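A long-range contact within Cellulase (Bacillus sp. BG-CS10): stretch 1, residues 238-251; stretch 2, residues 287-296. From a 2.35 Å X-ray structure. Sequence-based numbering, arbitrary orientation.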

# COMPACT_ATOMS: atom_id res chain seq x y z
N TYR A 238 7.91 -12.16 8.58
CA TYR A 238 6.48 -11.96 8.37
C TYR A 238 6.15 -12.01 6.88
O TYR A 238 5.78 -11.01 6.27
CB TYR A 238 6.03 -10.64 8.99
CG TYR A 238 6.03 -10.69 10.50
CD1 TYR A 238 7.22 -10.63 11.23
CD2 TYR A 238 4.84 -10.82 11.21
CE1 TYR A 238 7.22 -10.69 12.61
CE2 TYR A 238 4.83 -10.89 12.58
CZ TYR A 238 6.02 -10.82 13.28
OH TYR A 238 6.01 -10.89 14.65
N THR A 239 6.29 -13.21 6.30
CA THR A 239 6.06 -13.42 4.88
C THR A 239 4.58 -13.66 4.59
O THR A 239 4.13 -13.43 3.47
CB THR A 239 6.88 -14.62 4.36
OG1 THR A 239 6.66 -15.74 5.22
CG2 THR A 239 8.36 -14.31 4.35
N ARG A 240 3.83 -14.11 5.59
CA ARG A 240 2.42 -14.41 5.40
C ARG A 240 1.50 -13.48 6.18
O ARG A 240 1.86 -12.93 7.22
CB ARG A 240 2.10 -15.86 5.79
CG ARG A 240 3.04 -16.90 5.22
CD ARG A 240 2.66 -18.31 5.62
NE ARG A 240 3.28 -19.29 4.74
CZ ARG A 240 3.59 -20.54 5.08
NH1 ARG A 240 3.34 -20.98 6.31
NH2 ARG A 240 4.16 -21.35 4.19
N PHE A 241 0.30 -13.32 5.64
CA PHE A 241 -0.75 -12.54 6.28
C PHE A 241 -1.33 -13.33 7.44
O PHE A 241 -2.32 -14.03 7.28
CB PHE A 241 -1.84 -12.19 5.27
CG PHE A 241 -2.98 -11.41 5.85
CD1 PHE A 241 -2.78 -10.12 6.32
CD2 PHE A 241 -4.25 -11.97 5.94
CE1 PHE A 241 -3.83 -9.40 6.86
CE2 PHE A 241 -5.30 -11.25 6.48
CZ PHE A 241 -5.09 -9.96 6.94
N GLU A 242 -0.72 -13.22 8.62
CA GLU A 242 -1.14 -14.03 9.75
C GLU A 242 -1.72 -13.17 10.89
O GLU A 242 -1.96 -11.97 10.71
CB GLU A 242 0.05 -14.92 10.20
CG GLU A 242 0.51 -16.02 9.22
CD GLU A 242 1.73 -16.79 9.71
OE1 GLU A 242 2.36 -16.39 10.71
OE2 GLU A 242 2.08 -17.79 9.06
N GLU A 243 -1.93 -13.79 12.06
CA GLU A 243 -2.73 -13.25 13.14
C GLU A 243 -2.33 -11.87 13.63
O GLU A 243 -3.21 -11.08 13.98
CB GLU A 243 -2.73 -14.22 14.33
CG GLU A 243 -4.12 -14.78 14.65
CD GLU A 243 -4.06 -15.91 15.66
OE1 GLU A 243 -3.40 -15.74 16.70
OE2 GLU A 243 -4.65 -16.98 15.39
N GLU A 244 -1.04 -11.56 13.68
CA GLU A 244 -0.61 -10.26 14.18
C GLU A 244 -0.99 -9.12 13.23
O GLU A 244 -1.38 -8.04 13.68
CB GLU A 244 0.89 -10.24 14.42
CG GLU A 244 1.37 -11.30 15.38
CD GLU A 244 2.81 -11.07 15.78
OE1 GLU A 244 3.15 -9.91 16.08
OE2 GLU A 244 3.58 -12.05 15.78
N THR A 245 -0.86 -9.37 11.93
CA THR A 245 -1.24 -8.39 10.92
C THR A 245 -2.75 -8.10 11.01
O THR A 245 -3.20 -6.93 11.04
CB THR A 245 -0.86 -8.90 9.51
OG1 THR A 245 0.47 -9.42 9.55
CG2 THR A 245 -0.93 -7.79 8.49
N GLN A 246 -3.51 -9.19 11.10
CA GLN A 246 -4.96 -9.11 11.21
C GLN A 246 -5.38 -8.35 12.46
O GLN A 246 -6.24 -7.45 12.41
CB GLN A 246 -5.56 -10.52 11.22
CG GLN A 246 -5.13 -11.37 10.03
CD GLN A 246 -5.73 -12.76 10.04
OE1 GLN A 246 -5.17 -13.69 10.63
NE2 GLN A 246 -6.86 -12.92 9.37
N GLN A 247 -4.74 -8.69 13.58
CA GLN A 247 -5.07 -8.09 14.86
C GLN A 247 -4.73 -6.61 14.87
O GLN A 247 -5.44 -5.81 15.48
CB GLN A 247 -4.33 -8.80 16.00
CG GLN A 247 -4.91 -8.50 17.37
CD GLN A 247 -6.38 -8.86 17.47
OE1 GLN A 247 -6.79 -9.96 17.10
NE2 GLN A 247 -7.19 -7.93 17.98
N ASP A 248 -3.64 -6.25 14.18
CA ASP A 248 -3.26 -4.85 14.06
C ASP A 248 -4.33 -4.07 13.32
O ASP A 248 -4.69 -2.94 13.70
CB ASP A 248 -1.92 -4.71 13.34
CG ASP A 248 -1.38 -3.30 13.41
OD1 ASP A 248 -0.90 -2.91 14.50
OD2 ASP A 248 -1.45 -2.58 12.39
N ILE A 249 -4.87 -4.66 12.25
CA ILE A 249 -6.00 -4.04 11.56
C ILE A 249 -7.21 -3.84 12.50
O ILE A 249 -7.78 -2.73 12.62
CB ILE A 249 -6.43 -4.87 10.34
CG1 ILE A 249 -5.32 -4.84 9.28
CG2 ILE A 249 -7.75 -4.36 9.78
CD1 ILE A 249 -5.51 -5.82 8.16
N ILE A 250 -7.59 -4.93 13.17
CA ILE A 250 -8.76 -4.92 14.04
C ILE A 250 -8.64 -3.87 15.15
O ILE A 250 -9.55 -3.07 15.34
CB ILE A 250 -9.00 -6.31 14.66
CG1 ILE A 250 -9.56 -7.26 13.60
CG2 ILE A 250 -9.96 -6.22 15.84
CD1 ILE A 250 -9.84 -8.64 14.12
N ASP A 251 -7.52 -3.88 15.87
CA ASP A 251 -7.29 -2.92 16.95
C ASP A 251 -7.29 -1.49 16.43
O ASP A 251 -8.01 -0.61 16.96
CB ASP A 251 -5.96 -3.21 17.66
CG ASP A 251 -5.94 -4.57 18.35
OD1 ASP A 251 -7.03 -5.16 18.55
OD2 ASP A 251 -4.85 -5.05 18.71
N GLY A 287 -0.76 -14.10 -3.10
CA GLY A 287 -1.89 -14.59 -2.32
C GLY A 287 -2.03 -13.89 -0.98
O GLY A 287 -3.13 -13.56 -0.54
N GLU A 288 -0.88 -13.64 -0.35
CA GLU A 288 -0.85 -12.97 0.94
C GLU A 288 -1.28 -11.51 0.81
O GLU A 288 -2.00 -10.98 1.66
CB GLU A 288 0.54 -13.09 1.56
CG GLU A 288 1.01 -14.53 1.74
CD GLU A 288 0.05 -15.36 2.60
OE1 GLU A 288 -0.27 -14.94 3.73
OE2 GLU A 288 -0.39 -16.43 2.14
N LYS A 289 -0.85 -10.87 -0.28
CA LYS A 289 -1.27 -9.50 -0.59
C LYS A 289 -2.80 -9.42 -0.72
O LYS A 289 -3.46 -8.59 -0.07
CB LYS A 289 -0.60 -9.02 -1.88
CG LYS A 289 -1.11 -7.69 -2.40
CD LYS A 289 -0.90 -7.55 -3.90
CE LYS A 289 0.55 -7.79 -4.27
NZ LYS A 289 0.73 -7.79 -5.75
N LEU A 290 -3.35 -10.29 -1.57
CA LEU A 290 -4.80 -10.36 -1.77
C LEU A 290 -5.55 -10.57 -0.45
O LEU A 290 -6.53 -9.88 -0.16
CB LEU A 290 -5.16 -11.47 -2.75
CG LEU A 290 -4.59 -11.35 -4.17
CD1 LEU A 290 -4.92 -12.59 -4.98
CD2 LEU A 290 -5.13 -10.11 -4.85
N LYS A 291 -5.09 -11.53 0.35
CA LYS A 291 -5.74 -11.79 1.63
C LYS A 291 -5.70 -10.56 2.55
O LYS A 291 -6.69 -10.25 3.24
CB LYS A 291 -5.10 -13.01 2.31
CG LYS A 291 -5.51 -14.34 1.67
CD LYS A 291 -5.00 -15.55 2.45
CE LYS A 291 -3.51 -15.75 2.25
NZ LYS A 291 -3.03 -17.03 2.86
N PHE A 292 -4.57 -9.85 2.54
CA PHE A 292 -4.44 -8.64 3.33
C PHE A 292 -5.51 -7.63 2.94
O PHE A 292 -6.27 -7.15 3.78
CB PHE A 292 -3.06 -8.00 3.19
CG PHE A 292 -2.94 -6.64 3.83
CD1 PHE A 292 -2.64 -6.52 5.18
CD2 PHE A 292 -3.16 -5.49 3.09
CE1 PHE A 292 -2.55 -5.27 5.78
CE2 PHE A 292 -3.07 -4.24 3.68
CZ PHE A 292 -2.77 -4.13 5.03
N PHE A 293 -5.57 -7.29 1.65
CA PHE A 293 -6.52 -6.27 1.22
C PHE A 293 -7.98 -6.69 1.41
O PHE A 293 -8.83 -5.85 1.76
CB PHE A 293 -6.25 -5.87 -0.23
CG PHE A 293 -5.07 -4.95 -0.38
CD1 PHE A 293 -5.22 -3.58 -0.19
CD2 PHE A 293 -3.81 -5.45 -0.68
CE1 PHE A 293 -4.13 -2.72 -0.31
CE2 PHE A 293 -2.71 -4.59 -0.80
CZ PHE A 293 -2.88 -3.22 -0.61
N GLU A 294 -8.28 -7.97 1.22
CA GLU A 294 -9.64 -8.48 1.44
C GLU A 294 -10.06 -8.29 2.90
O GLU A 294 -11.14 -7.75 3.21
CB GLU A 294 -9.72 -9.96 1.05
CG GLU A 294 -11.14 -10.53 0.95
CD GLU A 294 -11.69 -11.01 2.28
OE1 GLU A 294 -10.88 -11.42 3.15
OE2 GLU A 294 -12.93 -10.97 2.45
N PHE A 295 -9.19 -8.73 3.81
CA PHE A 295 -9.43 -8.57 5.24
C PHE A 295 -9.62 -7.09 5.63
O PHE A 295 -10.63 -6.70 6.25
CB PHE A 295 -8.26 -9.19 6.01
CG PHE A 295 -8.50 -9.33 7.48
CD1 PHE A 295 -9.15 -10.44 7.98
CD2 PHE A 295 -8.05 -8.37 8.36
CE1 PHE A 295 -9.37 -10.58 9.34
CE2 PHE A 295 -8.25 -8.50 9.72
CZ PHE A 295 -8.91 -9.61 10.21
N LEU A 296 -8.64 -6.27 5.24
CA LEU A 296 -8.66 -4.84 5.53
C LEU A 296 -9.96 -4.16 5.09
O LEU A 296 -10.62 -3.47 5.88
CB LEU A 296 -7.48 -4.14 4.87
CG LEU A 296 -7.44 -2.62 5.01
CD1 LEU A 296 -7.40 -2.21 6.48
CD2 LEU A 296 -6.26 -2.01 4.25

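Two helices that run side by side may be joined partly by the loop leading into one of them, and this contact in a Bacillus cellulase is a compact example. Residues 287-296 are helical throughout, whereas stretch 1 enters as a loop and becomes helical only at Glu243, after the N-cap residue Glu242. The helices point the same way, at 24° to each other, with axes no closer than 10.6 Å. Such a distance leaves room for large side chains between them, while the loop comes in tighter: the CA atoms of Phe241 and Glu288 lie 5.4 Å apart.

There the single hydrogen bond between the stretches forms. Phe241 N, in the loop preceding the helix, donates to Glu288 OE1 at 2.6 Å. The other carboxylate oxygen, Glu288 OE2, accepts from Lys291 NZ at 2.8 Å in a salt bridge one turn along the same helix, so a buried acid has partners for both oxygens.

Past this polar clasp the contact is largely apolar. Phe241, with chi1 in t, points toward stretch 2 and lays one ring face over the backbone, Phe292 CA standing 3.7 Å from the Phe241 ring centroid in a CH-pi contact. A flat ring suits this position because it can lie close against a helix surface. Its edge is directed, with some offset, toward the face of Phe295, and Phe241 CZ reaches Phe295 CB at 3.4 Å.

The first helix also packs against Phe295. Gln246 CG sits over one face of Phe295, 4.2 Å from its ring centroid, so the aliphatic part of a polar residue serves as packing. Ile249 CD1 meets the ring edge at Phe295 CD2, 3.6 Å away, and also approaches Phe292 CE1 at 3.8 Å; the end of its side chain fits between two phenylalanines. Counting both sides, 555 Å² is buried, with Phe241 and Phe295 the most covered.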